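Local structure of serine-rich secreted cell wall anchored (LPXTG-motif ) protein (Lactobacillus reuteri ATCC 53608, 5NXK) at residues S5-L10 with I28-A33; T21-N26 with T44-G49; Y51-N56 with T80-S85. The protein probably acts as a surface adhesin, a serine-rich repeat protein whose beta-solenoid binding region helps this gut bacterium attach in its host. One frame throughout, in Å; residues are numbered along the deposited sequence.

Contact 1 (S5-L10 with I28-A33)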
ATOM      1  N   SER A   5       6.850   0.742  25.797  1.00 31.58           N
ATOM      2  CA  SER A   5       5.505   0.812  26.344  1.00 34.40           C
ATOM      3  C   SER A   5       4.806   2.148  26.114  1.00 38.61           C
ATOM      4  O   SER A   5       3.647   2.315  26.513  1.00 39.37           O
ATOM      5  CB  SER A   5       5.547   0.530  27.848  1.00 41.30           C
ATOM      6  OG  SER A   5       5.962  -0.801  28.091  1.00 51.26           O
ATOM      7  N   ASN A   6       5.488   3.096  25.478  1.00 34.93           N
ATOM      8  CA  ASN A   6       4.862   4.391  25.221  1.00 36.99           C
ATOM      9  C   ASN A   6       5.553   5.157  24.105  1.00 31.52           C
ATOM     10  O   ASN A   6       6.532   4.682  23.539  1.00 30.25           O
ATOM     11  CB  ASN A   6       4.829   5.233  26.502  1.00 38.86           C
ATOM     12  CG  ASN A   6       6.215   5.507  27.055  1.00 37.99           C
ATOM     13  OD1 ASN A   6       7.143   5.839  26.314  1.00 37.96           O
ATOM     14  ND2 ASN A   6       6.366   5.348  28.364  1.00 38.97           N
ATOM     15  N   GLU A   7       5.033   6.345  23.801  1.00 33.74           N
ATOM     16  CA  GLU A   7       5.518   7.122  22.669  1.00 32.23           C
ATOM     17  C   GLU A   7       7.005   7.436  22.778  1.00 36.47           C
ATOM     18  O   GLU A   7       7.749   7.240  21.823  1.00 30.57           O
ATOM     19  CB  GLU A   7       4.708   8.415  22.521  1.00 32.21           C
ATOM     20  CG  GLU A   7       5.252   9.353  21.449  1.00 37.44           C
ATOM     21  CD  GLU A   7       4.248  10.424  21.029  1.00 49.93           C
ATOM     22  OE1 GLU A   7       3.265  10.666  21.767  1.00 52.77           O
ATOM     23  OE2 GLU A   7       4.428  11.002  19.934  1.00 51.13           O
ATOM     24  N   GLU A   8       7.442   7.916  23.939  1.00 35.83           N
ATOM     25  CA  GLU A   8       8.841   8.303  24.108  1.00 38.18           C
ATOM     26  C   GLU A   8       9.782   7.104  23.983  1.00 40.83           C
ATOM     27  O   GLU A   8      10.851   7.213  23.373  1.00 40.65           O
ATOM     28  CB  GLU A   8       9.052   8.990  25.462  1.00 46.10           C
ATOM     29  CG  GLU A   8       8.521  10.415  25.537  1.00 57.43           C
ATOM     30  CD  GLU A   8       8.978  11.290  24.374  1.00 70.43           C
ATOM     31  OE1 GLU A   8      10.201  11.384  24.129  1.00 72.57           O
ATOM     32  OE2 GLU A   8       8.106  11.893  23.705  1.00 75.22           O
ATOM     33  N   GLU A   9       9.389   5.957  24.537  1.00 34.16           N
ATOM     34  CA  GLU A   9      10.234   4.767  24.411  1.00 37.14           C
ATOM     35  C   GLU A   9      10.266   4.259  22.961  1.00 36.44           C
ATOM     36  O   GLU A   9      11.322   3.849  22.455  1.00 34.67           O
ATOM     37  CB  GLU A   9       9.750   3.658  25.352  1.00 38.13           C
ATOM     38  CG  GLU A   9       9.949   3.971  26.841  1.00 43.90           C
ATOM     39  CD  GLU A   9       9.297   2.957  27.786  1.00 45.27           C
ATOM     40  OE1 GLU A   9       8.626   2.015  27.320  1.00 41.50           O
ATOM     41  OE2 GLU A   9       9.469   3.107  29.017  1.00 55.64           O
ATOM     42  N   LEU A  10       9.121   4.298  22.285  1.00 34.87           N
ATOM     43  CA  LEU A  10       9.089   3.855  20.891  1.00 34.55           C
ATOM     44  C   LEU A  10       9.956   4.773  20.029  1.00 36.41           C
ATOM     45  O   LEU A  10      10.718   4.314  19.177  1.00 38.46           O
ATOM     46  CB  LEU A  10       7.661   3.817  20.351  1.00 37.21           C
ATOM     47  CG  LEU A  10       7.530   3.301  18.912  1.00 36.42           C
ATOM     48  CD1 LEU A  10       8.119   1.887  18.785  1.00 32.49           C
ATOM     49  CD2 LEU A  10       6.071   3.321  18.465  1.00 38.33           C
ATOM     50  N   ILE A  28       0.181   1.838  22.156  1.00 34.49           N
ATOM     51  CA  ILE A  28       0.884   3.105  22.144  1.00 30.28           C
ATOM     52  C   ILE A  28       0.121   4.149  21.346  1.00 37.05           C
ATOM     53  O   ILE A  28      -0.308   3.893  20.213  1.00 35.59           O
ATOM     54  CB  ILE A  28       2.294   2.940  21.555  1.00 38.05           C
ATOM     55  CG1 ILE A  28       3.093   1.956  22.424  1.00 39.10           C
ATOM     56  CG2 ILE A  28       2.985   4.291  21.453  1.00 37.98           C
ATOM     57  CD1 ILE A  28       4.549   1.866  22.092  1.00 34.71           C
ATOM     58  N   THR A  29      -0.037   5.331  21.934  1.00 35.06           N
ATOM     59  CA  THR A  29      -0.615   6.455  21.210  1.00 39.98           C
ATOM     60  C   THR A  29       0.456   7.492  20.894  1.00 38.77           C
ATOM     61  O   THR A  29       1.145   7.982  21.793  1.00 41.06           O
ATOM     62  CB  THR A  29      -1.742   7.125  22.005  1.00 41.33           C
ATOM     63  OG1 THR A  29      -2.788   6.179  22.240  1.00 46.38           O
ATOM     64  CG2 THR A  29      -2.302   8.309  21.228  1.00 37.31           C
ATOM     65  N   LEU A  30       0.574   7.835  19.616  1.00 35.90           N
ATOM     66  CA  LEU A  30       1.558   8.809  19.164  1.00 37.48           C
ATOM     67  C   LEU A  30       0.916  10.170  18.901  1.00 46.91           C
ATOM     68  O   LEU A  30       0.080  10.310  18.002  1.00 51.66           O
ATOM     69  CB  LEU A  30       2.261   8.320  17.889  1.00 36.95           C
ATOM     70  CG  LEU A  30       2.865   6.913  17.905  1.00 38.22           C
ATOM     71  CD1 LEU A  30       3.443   6.562  16.537  1.00 35.27           C
ATOM     72  CD2 LEU A  30       3.925   6.800  18.983  1.00 36.89           C
ATOM     73  N   ASN A  31       1.312  11.170  19.684  1.00 42.02           N
ATOM     74  CA  ASN A  31       0.855  12.539  19.465  1.00 42.33           C
ATOM     75  C   ASN A  31       1.736  13.256  18.446  1.00 40.37           C
ATOM     76  O   ASN A  31       1.360  14.288  17.879  1.00 38.50           O
ATOM     77  CB  ASN A  31       0.834  13.308  20.784  1.00 47.02           C
ATOM     78  CG  ASN A  31      -0.113  12.689  21.799  1.00 55.00           C
ATOM     79  OD1 ASN A  31       0.315  12.196  22.842  1.00 66.58           O
ATOM     80  ND2 ASN A  31      -1.403  12.687  21.483  1.00 49.96           N
ATOM     81  N   ASN A  32       2.903  12.680  18.193  1.00 39.91           N
ATOM     82  CA  ASN A  32       3.825  13.240  17.220  1.00 43.54           C
ATOM     83  C   ASN A  32       4.259  12.181  16.211  1.00 40.82           C
ATOM     84  O   ASN A  32       4.206  10.989  16.506  1.00 46.44           O
ATOM     85  CB  ASN A  32       5.047  13.795  17.946  1.00 47.31           C
ATOM     86  CG  ASN A  32       4.685  14.886  18.924  1.00 57.17           C
ATOM     87  OD1 ASN A  32       4.359  16.003  18.533  1.00 61.57           O
ATOM     88  ND2 ASN A  32       4.689  14.547  20.212  1.00 59.30           N
ATOM     89  N   ALA A  33       4.680  12.612  15.027  1.00 35.83           N
ATOM     90  CA  ALA A  33       5.302  11.699  14.075  1.00 38.58           C
ATOM     91  C   ALA A  33       6.711  11.374  14.556  1.00 40.35           C
ATOM     92  O   ALA A  33       7.372  12.218  15.152  1.00 42.14           O
ATOM     93  CB  ALA A  33       5.341  12.303  12.669  1.00 33.21           C
TER
HETATM   94  O   HOH W   1       1.507   9.893  23.695  1.00 46.54           O
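The carboxylate of Glu7, in the first turn of helix 7-14, grips two consecutive backbone N-H groups just past the end of strand 28-30. OE1 of Glu7 accepts a hydrogen bond from Asn31 N at 2.9 Å, almost straight (174°), although the donor stands above the carboxylate plane. OE2 of Glu7 receives Asn32 N, also at 2.9 Å, on its syn lone pair and along a more bent path (146°). The two bonds together fix the rotation of the carboxylate and probably help to keep it ionised. Water 1 lies 2.7 Å from both Glu7 OE1 and Thr29 O, close acceptors that cannot bond each other, and is placed to donate to them, though it has more acceptors in reach than protons.

Glu7 arrives there because CG lies anti to its backbone N (chi1 174°) and the chain runs on extended, crossing Leu30 obliquely with CG 3.8 Å from Leu30 CD2. On the side of Leu30, Leu10 CD2 meets Leu30 CD2 at 4.1 Å, the two side chains crossing at about a right angle. Ile28 extends its CD1 to the backbone at Asn6 N, 3.7 Å away, while its CG2 rests against Glu7 N.

The helix start is itself fixed: Asn6 is the N-cap, its OD1 accepting Glu9 N at 2.9 Å, and Glu9 OE1 turns back to bind Ser5 N at 2.7 Å. Val4 touches Leu10 and Ile28 from strand 3-4, and the far side of strand 28-30 is bonded to strand 51-54. A short N-terminal helix laid against the outermost strand of a parallel sheet, over the apolar interior of the coil, is the capping arrangement found at the ends of beta-solenoids of the pectate lyase type.

Contact 2 (T21-N26 with T44-G49); sequences TIKLKN and TIIGDG
Ile46, Leu24 and Ile22 bury the most surface where strands 21-24 and 41-46 run side by side and parallel; the axes of segments 21-24 and 44-46 come within 4.6 Å. Ile46 holds both with its backbone. Its N-H goes to Ile22 O in a short bond of 2.6 Å, met nearly along the C=O axis, and its own carbonyl O receives Leu24 N at 2.9 Å (170°). The preceding rung is Ile22 N on Thr44 O; Thr44 in turn pairs with Thr20.

The side chain of Ile46 leaves on the same face as Thr21 and Lys23. CG1 anti to the carbonyl carbon and an extended chi2 (172°) bring Ile46 CD1 against both, 3.9 Å from Thr21 CG2 and equally far from Lys23 CG. Lys23 lies alongside Ile46, pointing the same way, so its methylene base covers the isoleucine before the chain bends at chi3 (53°).

Leu24 turns inward and crosses Ile45 obliquely: Leu24 CG sits 4.0 Å from Ile45 CG2. CD1 of Leu24 drops onto Gly47 CA at 3.8 Å. Ile22 and Ile45 share this inner face and meet more loosely.

Past Leu24 the two segments are linked by water 2, which donates to Leu24 O and to Asp48 OD2 and accepts from Lys25 NZ. Lys25 thus reaches Asp48 through the water; Lys23 NZ stays 5.4 Å from Asp48 OD2, so any direct attraction is probably modest.

Strand 3-4 borders strand 21-24: Lys23 pairs with Glu2 and Val4, Lys25 with Val4. Strand 71-77 takes up Ile45 through Thr75. On the inner face, Ile22 packs against Leu10, Ala13 and Leu14 of helix 7-14, and Leu24 against Val4.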
ATOM      1  N   THR A  21      15.298  -4.739  16.750  1.00 41.28           N
ATOM      2  CA  THR A  21      14.076  -5.427  17.159  1.00 39.41           C
ATOM      3  C   THR A  21      13.380  -4.699  18.311  1.00 42.36           C
ATOM      4  O   THR A  21      14.014  -4.303  19.292  1.00 39.37           O
ATOM      5  CB  THR A  21      14.363  -6.887  17.561  1.00 41.42           C
ATOM      6  OG1 THR A  21      15.109  -7.529  16.520  1.00 46.72           O
ATOM      7  CG2 THR A  21      13.062  -7.640  17.792  1.00 41.83           C
ATOM      8  N   ILE A  22      12.076  -4.496  18.165  1.00 35.30           N
ATOM      9  CA  ILE A  22      11.288  -3.741  19.133  1.00 34.37           C
ATOM     10  C   ILE A  22      10.024  -4.524  19.470  1.00 35.44           C
ATOM     11  O   ILE A  22       9.335  -4.997  18.560  1.00 34.76           O
ATOM     12  CB  ILE A  22      10.925  -2.344  18.572  1.00 35.50           C
ATOM     13  CG1 ILE A  22      12.191  -1.540  18.275  1.00 32.31           C
ATOM     14  CG2 ILE A  22       9.984  -1.584  19.501  1.00 34.35           C
ATOM     15  CD1 ILE A  22      11.922  -0.263  17.533  1.00 29.33           C
ATOM     16  N   LYS A  23       9.740  -4.703  20.759  1.00 33.13           N
ATOM     17  CA  LYS A  23       8.532  -5.406  21.189  1.00 36.31           C
ATOM     18  C   LYS A  23       7.598  -4.453  21.911  1.00 40.48           C
ATOM     19  O   LYS A  23       8.014  -3.773  22.848  1.00 33.92           O
ATOM     20  CB  LYS A  23       8.851  -6.575  22.127  1.00 42.40           C
ATOM     21  CG  LYS A  23       9.542  -7.761  21.492  1.00 56.90           C
ATOM     22  CD  LYS A  23       9.476  -8.964  22.428  1.00 63.41           C
ATOM     23  CE  LYS A  23       8.042  -9.229  22.863  1.00 68.04           C
ATOM     24  NZ  LYS A  23       7.891 -10.507  23.620  1.00 74.34           N
ATOM     25  N   LEU A  24       6.339  -4.411  21.487  1.00 41.42           N
ATOM     26  CA  LEU A  24       5.340  -3.599  22.173  1.00 39.32           C
ATOM     27  C   LEU A  24       4.893  -4.332  23.430  1.00 40.98           C
ATOM     28  O   LEU A  24       4.550  -5.511  23.372  1.00 38.34           O
ATOM     29  CB  LEU A  24       4.136  -3.314  21.264  1.00 39.61           C
ATOM     30  CG  LEU A  24       4.443  -2.719  19.884  1.00 43.24           C
ATOM     31  CD1 LEU A  24       3.168  -2.451  19.071  1.00 38.91           C
ATOM     32  CD2 LEU A  24       5.264  -1.440  20.037  1.00 35.27           C
ATOM     33  N   LYS A  25       4.923  -3.642  24.566  1.00 41.87           N
ATOM     34  CA  LYS A  25       4.463  -4.224  25.828  1.00 47.82           C
ATOM     35  C   LYS A  25       3.101  -3.648  26.192  1.00 49.03           C
ATOM     36  O   LYS A  25       2.488  -4.044  27.178  1.00 42.71           O
ATOM     37  CB  LYS A  25       5.462  -3.949  26.958  1.00 49.86           C
ATOM     38  CG  LYS A  25       6.852  -4.522  26.716  1.00 55.40           C
ATOM     39  CD  LYS A  25       6.807  -6.003  26.387  1.00 61.25           C
ATOM     40  CE  LYS A  25       6.495  -6.849  27.602  1.00 64.34           C
ATOM     41  NZ  LYS A  25       6.297  -8.271  27.199  1.00 66.99           N
ATOM     42  N   ASN A  26       2.640  -2.703  25.381  1.00 45.78           N
ATOM     43  CA  ASN A  26       1.395  -1.994  25.635  1.00 44.38           C
ATOM     44  C   ASN A  26       0.924  -1.298  24.359  1.00 37.28           C
ATOM     45  O   ASN A  26       1.704  -1.109  23.417  1.00 33.61           O
ATOM     46  CB  ASN A  26       1.599  -0.969  26.768  1.00 50.39           C
ATOM     47  CG  ASN A  26       0.287  -0.425  27.330  1.00 61.16           C
ATOM     48  OD1 ASN A  26      -0.801  -0.873  26.962  1.00 60.58           O
ATOM     49  ND2 ASN A  26       0.391   0.539  28.243  1.00 61.29           N
ATOM     50  N   THR A  44      12.415  -4.388  13.081  1.00 38.27           N
ATOM     51  CA  THR A  44      11.236  -5.218  13.245  1.00 39.19           C
ATOM     52  C   THR A  44      10.477  -4.831  14.496  1.00 39.63           C
ATOM     53  O   THR A  44      11.029  -4.855  15.599  1.00 38.31           O
ATOM     54  CB  THR A  44      11.605  -6.706  13.324  1.00 42.15           C
ATOM     55  OG1 THR A  44      12.301  -7.080  12.130  1.00 43.09           O
ATOM     56  CG2 THR A  44      10.349  -7.561  13.479  1.00 40.14           C
ATOM     57  N   ILE A  45       9.215  -4.466  14.326  1.00 30.47           N
ATOM     58  CA  ILE A  45       8.356  -4.212  15.464  1.00 26.38           C
ATOM     59  C   ILE A  45       7.475  -5.410  15.716  1.00 34.02           C
ATOM     60  O   ILE A  45       6.637  -5.761  14.881  1.00 34.59           O
ATOM     61  CB  ILE A  45       7.454  -2.984  15.260  1.00 29.13           C
ATOM     62  CG1 ILE A  45       8.291  -1.729  15.021  1.00 28.18           C
ATOM     63  CG2 ILE A  45       6.526  -2.809  16.467  1.00 32.37           C
ATOM     64  CD1 ILE A  45       7.452  -0.460  14.908  1.00 35.18           C
ATOM     65  N   ILE A  46       7.677  -6.049  16.860  1.00 33.43           N
ATOM     66  CA  ILE A  46       6.846  -7.175  17.271  1.00 38.84           C
ATOM     67  C   ILE A  46       5.660  -6.653  18.078  1.00 39.05           C
ATOM     68  O   ILE A  46       5.828  -6.149  19.193  1.00 34.33           O
ATOM     69  CB  ILE A  46       7.636  -8.197  18.106  1.00 38.61           C
ATOM     70  CG1 ILE A  46       8.781  -8.783  17.278  1.00 40.32           C
ATOM     71  CG2 ILE A  46       6.718  -9.295  18.596  1.00 33.80           C
ATOM     72  CD1 ILE A  46       9.738  -9.649  18.082  1.00 45.36           C
ATOM     73  N   GLY A  47       4.464  -6.751  17.507  1.00 34.21           N
ATOM     74  CA  GLY A  47       3.317  -6.085  18.092  1.00 30.64           C
ATOM     75  C   GLY A  47       2.717  -6.757  19.308  1.00 32.91           C
ATOM     76  O   GLY A  47       2.155  -6.082  20.181  1.00 36.10           O
ATOM     77  N   ASP A  48       2.848  -8.077  19.369  1.00 32.28           N
ATOM     78  CA  ASP A  48       2.192  -8.896  20.387  1.00 40.51           C
ATOM     79  C   ASP A  48       0.704  -8.538  20.589  1.00 40.35           C
ATOM     80  O   ASP A  48       0.199  -8.524  21.717  1.00 36.94           O
ATOM     81  CB  ASP A  48       2.942  -8.801  21.719  1.00 53.04           C
ATOM     82  CG  ASP A  48       2.651  -9.987  22.631  1.00 70.41           C
ATOM     83  OD1 ASP A  48       2.497 -11.114  22.108  1.00 74.85           O
ATOM     84  OD2 ASP A  48       2.577  -9.793  23.864  1.00 74.61           O
ATOM     85  N   GLY A  49       0.012  -8.243  19.496  1.00 34.09           N
ATOM     86  CA  GLY A  49      -1.418  -7.987  19.548  1.00 31.28           C
ATOM     87  C   GLY A  49      -1.774  -6.564  19.949  1.00 41.40           C
ATOM     88  O   GLY A  49      -2.958  -6.220  20.010  1.00 40.51           O
TER
HETATM   89  O   HOH W   2       4.577  -7.575  24.760  1.00 54.69           O

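Contact 3 (Y51-N56 with T80-S85)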
ATOM      1  N   TYR A  51      -1.786  -2.210  19.744  1.00 33.26           N
ATOM      2  CA  TYR A  51      -1.977  -1.244  18.672  1.00 31.28           C
ATOM      3  C   TYR A  51      -1.021  -0.064  18.808  1.00 37.62           C
ATOM      4  O   TYR A  51      -0.488   0.201  19.882  1.00 32.59           O
ATOM      5  CB  TYR A  51      -3.440  -0.750  18.615  1.00 34.78           C
ATOM      6  CG  TYR A  51      -3.885   0.217  19.710  1.00 33.94           C
ATOM      7  CD1 TYR A  51      -3.433   1.539  19.737  1.00 34.88           C
ATOM      8  CD2 TYR A  51      -4.814  -0.172  20.670  1.00 37.58           C
ATOM      9  CE1 TYR A  51      -3.849   2.425  20.715  1.00 36.92           C
ATOM     10  CE2 TYR A  51      -5.243   0.712  21.658  1.00 41.74           C
ATOM     11  CZ  TYR A  51      -4.755   2.010  21.675  1.00 41.94           C
ATOM     12  OH  TYR A  51      -5.170   2.900  22.647  1.00 41.35           O
ATOM     13  N   ILE A  52      -0.807   0.629  17.696  1.00 31.53           N
ATOM     14  CA  ILE A  52      -0.165   1.924  17.702  1.00 34.95           C
ATOM     15  C   ILE A  52      -1.099   2.898  17.007  1.00 37.45           C
ATOM     16  O   ILE A  52      -1.525   2.663  15.868  1.00 38.09           O
ATOM     17  CB  ILE A  52       1.197   1.907  16.976  1.00 34.71           C
ATOM     18  CG1 ILE A  52       2.092   0.799  17.537  1.00 31.53           C
ATOM     19  CG2 ILE A  52       1.870   3.271  17.086  1.00 29.95           C
ATOM     20  CD1 ILE A  52       3.364   0.609  16.780  1.00 30.61           C
ATOM     21  N   ASN A  53      -1.422   3.991  17.677  1.00 30.00           N
ATOM     22  CA  ASN A  53      -2.370   4.948  17.129  1.00 30.41           C
ATOM     23  C   ASN A  53      -1.685   6.292  16.841  1.00 33.49           C
ATOM     24  O   ASN A  53      -1.367   7.058  17.759  1.00 35.59           O
ATOM     25  CB  ASN A  53      -3.548   5.109  18.093  1.00 31.92           C
ATOM     26  CG  ASN A  53      -4.583   6.107  17.606  1.00 38.66           C
ATOM     27  OD1 ASN A  53      -4.635   6.451  16.425  1.00 39.86           O
ATOM     28  ND2 ASN A  53      -5.428   6.573  18.526  1.00 38.92           N
ATOM     29  N   ALA A  54      -1.453   6.564  15.560  1.00 27.36           N
ATOM     30  CA  ALA A  54      -0.754   7.772  15.137  1.00 27.72           C
ATOM     31  C   ALA A  54      -1.758   8.898  14.931  1.00 34.94           C
ATOM     32  O   ALA A  54      -2.454   8.957  13.910  1.00 30.82           O
ATOM     33  CB  ALA A  54       0.036   7.520  13.860  1.00 29.84           C
ATOM     34  N   LEU A  55      -1.844   9.779  15.923  1.00 34.35           N
ATOM     35  CA  LEU A  55      -2.885  10.796  15.949  1.00 38.24           C
ATOM     36  C   LEU A  55      -2.509  12.052  15.184  1.00 43.16           C
ATOM     37  O   LEU A  55      -3.375  12.859  14.852  1.00 55.03           O
ATOM     38  CB  LEU A  55      -3.237  11.161  17.384  1.00 40.70           C
ATOM     39  CG  LEU A  55      -4.092  10.116  18.093  1.00 46.30           C
ATOM     40  CD1 LEU A  55      -4.419  10.586  19.497  1.00 45.06           C
ATOM     41  CD2 LEU A  55      -5.361   9.829  17.294  1.00 43.11           C
ATOM     42  N   ASN A  56      -1.219  12.233  14.932  1.00 42.19           N
ATOM     43  CA  ASN A  56      -0.749  13.464  14.320  1.00 49.30           C
ATOM     44  C   ASN A  56      -0.860  13.477  12.796  1.00 53.88           C
ATOM     45  O   ASN A  56      -0.352  12.583  12.115  1.00 47.21           O
ATOM     46  CB  ASN A  56       0.702  13.718  14.732  1.00 60.16           C
ATOM     47  CG  ASN A  56       1.102  15.174  14.598  1.00 72.30           C
ATOM     48  OD1 ASN A  56       0.251  16.061  14.510  1.00 72.02           O
ATOM     49  ND2 ASN A  56       2.406  15.428  14.586  1.00 79.26           N
ATOM     50  N   THR A  80      -2.150  -3.782  15.406  1.00 30.76           N
ATOM     51  CA  THR A  80      -3.181  -2.973  14.793  1.00 31.19           C
ATOM     52  C   THR A  80      -2.637  -1.571  14.625  1.00 34.27           C
ATOM     53  O   THR A  80      -2.080  -1.003  15.565  1.00 33.96           O
ATOM     54  CB  THR A  80      -4.454  -2.970  15.637  1.00 31.33           C
ATOM     55  OG1 THR A  80      -4.893  -4.320  15.802  1.00 35.69           O
ATOM     56  CG2 THR A  80      -5.550  -2.153  14.959  1.00 31.00           C
ATOM     57  N   LEU A  81      -2.768  -1.008  13.431  1.00 25.83           N
ATOM     58  CA  LEU A  81      -2.197   0.309  13.204  1.00 29.02           C
ATOM     59  C   LEU A  81      -3.279   1.313  12.825  1.00 31.51           C
ATOM     60  O   LEU A  81      -4.068   1.059  11.912  1.00 26.68           O
ATOM     61  CB  LEU A  81      -1.138   0.240  12.097  1.00 28.47           C
ATOM     62  CG  LEU A  81      -0.072  -0.852  12.241  1.00 26.24           C
ATOM     63  CD1 LEU A  81       0.812  -0.882  10.992  1.00 23.98           C
ATOM     64  CD2 LEU A  81       0.777  -0.651  13.494  1.00 30.27           C
ATOM     65  N   TYR A  82      -3.307   2.450  13.511  1.00 25.87           N
ATOM     66  CA  TYR A  82      -4.272   3.506  13.205  1.00 30.30           C
ATOM     67  C   TYR A  82      -3.540   4.765  12.788  1.00 27.54           C
ATOM     68  O   TYR A  82      -2.486   5.074  13.340  1.00 28.33           O
ATOM     69  CB  TYR A  82      -5.157   3.850  14.416  1.00 35.65           C
ATOM     70  CG  TYR A  82      -5.929   2.708  15.030  1.00 38.25           C
ATOM     71  CD1 TYR A  82      -5.350   1.887  15.998  1.00 35.15           C
ATOM     72  CD2 TYR A  82      -7.256   2.473  14.672  1.00 33.11           C
ATOM     73  CE1 TYR A  82      -6.069   0.847  16.576  1.00 39.43           C
ATOM     74  CE2 TYR A  82      -7.980   1.438  15.243  1.00 32.69           C
ATOM     75  CZ  TYR A  82      -7.386   0.629  16.193  1.00 38.89           C
ATOM     76  OH  TYR A  82      -8.114  -0.396  16.759  1.00 39.93           O
ATOM     77  N   ASN A  83      -4.094   5.511  11.835  1.00 23.43           N
ATOM     78  CA  ASN A  83      -3.511   6.807  11.523  1.00 30.52           C
ATOM     79  C   ASN A  83      -4.539   7.769  10.954  1.00 36.37           C
ATOM     80  O   ASN A  83      -5.457   7.358  10.241  1.00 33.76           O
ATOM     81  CB  ASN A  83      -2.347   6.651  10.530  1.00 27.48           C
ATOM     82  CG  ASN A  83      -2.826   6.274   9.147  1.00 29.55           C
ATOM     83  OD1 ASN A  83      -3.131   5.102   8.885  1.00 30.10           O
ATOM     84  ND2 ASN A  83      -2.916   7.267   8.253  1.00 24.70           N
ATOM     85  N   THR A  84      -4.356   9.053  11.235  1.00 30.34           N
ATOM     86  CA  THR A  84      -5.235  10.080  10.686  1.00 34.14           C
ATOM     87  C   THR A  84      -4.562  10.814   9.538  1.00 33.74           C
ATOM     88  O   THR A  84      -5.228  11.457   8.721  1.00 34.07           O
ATOM     89  CB  THR A  84      -5.631  11.111  11.754  1.00 33.42           C
ATOM     90  OG1 THR A  84      -4.444  11.735  12.249  1.00 34.40           O
ATOM     91  CG2 THR A  84      -6.352  10.430  12.908  1.00 38.65           C
ATOM     92  N   SER A  85      -3.238  10.708   9.480  1.00 30.84           N
ATOM     93  CA  SER A  85      -2.456  11.443   8.496  1.00 25.82           C
ATOM     94  C   SER A  85      -2.756  11.020   7.072  1.00 29.93           C
ATOM     95  O   SER A  85      -2.849   9.829   6.771  1.00 29.90           O
ATOM     96  CB  SER A  85      -0.964  11.265   8.756  1.00 28.47           C
ATOM     97  OG  SER A  85      -0.213  11.969   7.780  1.00 29.08           O
TER
HETATM   98  O   HOH W   3      -1.395   9.784  11.558  1.00 30.18           O
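Thr80, already joined to His50, continues a parallel pairing in near-perfect alignment, the strand segments lying only 7° apart. Its carbonyl O takes Ile52 N at 3.0 Å and also meets Tyr51 CA in a CA-H...O contact. Leu81 faces inward, its CD2 4.3 Å from Ile52 CB.

Tyr82 N then donates to Ile52 O, and Tyr82 O receives Ala54 N at 2.9 Å, with the donor above the carbonyl plane. The Tyr82 ring brings its edge toward the face of Tyr51 in an offset T-shaped pair, centroids 5.6 Å apart and planes at 89°. Tyr82 CE1 leads, 3.7 Å from Tyr51 CB and 3.9 Å from Tyr51 CG. Tyr51 has CG in the crowded position between N and the carbonyl carbon (chi1 74°), and its OH bonds Asp141. Asn53 OD1 lies 3.3 Å from Tyr82 CB and is bonded to Tyr138 OH.

Asn83 CB packs on Ala54 CB. Thr84 N reaches Ala54 O at 3.3 Å, and its OG1 makes a weak bond to Leu55 O. Finally Ser85 N donates to water 3, which donates to Ala54 O and Asn56 O.

The chemistry is divided: the inward face is mostly apolar, Ile52, Leu81 and Ala54 meeting Phe89, with Asn83 ND2 accommodated by its bond to Thr111 O; tyrosines and polar groups line the outer face, and one water satisfies backbone atoms where the strands separate.

How the contacts relate
The three contacts lie in the first coils of one solenoid, at its N-terminal end. Contact 1 and contact 3 have centres about 10 Å apart: strand 28-30 of contact 1 adjoins strand 51-54 of contact 3 in one sheet, Ile28 O being 2.8 Å from Asn53 N and Leu30 N 2.8 Å from Asn53 O, probable hydrogen bonds. Contact 2 lies in another parallel sheet, its centre about 13 Å from that of contact 1 and about 15 Å from that of contact 3. The core joins them, with Leu10 CD1 4.0 Å from Ile22 CG2 and Leu24 CD1 3.8 Å from Ile52 CG1. Helix 7-14 covers the end of this largely apolar interior.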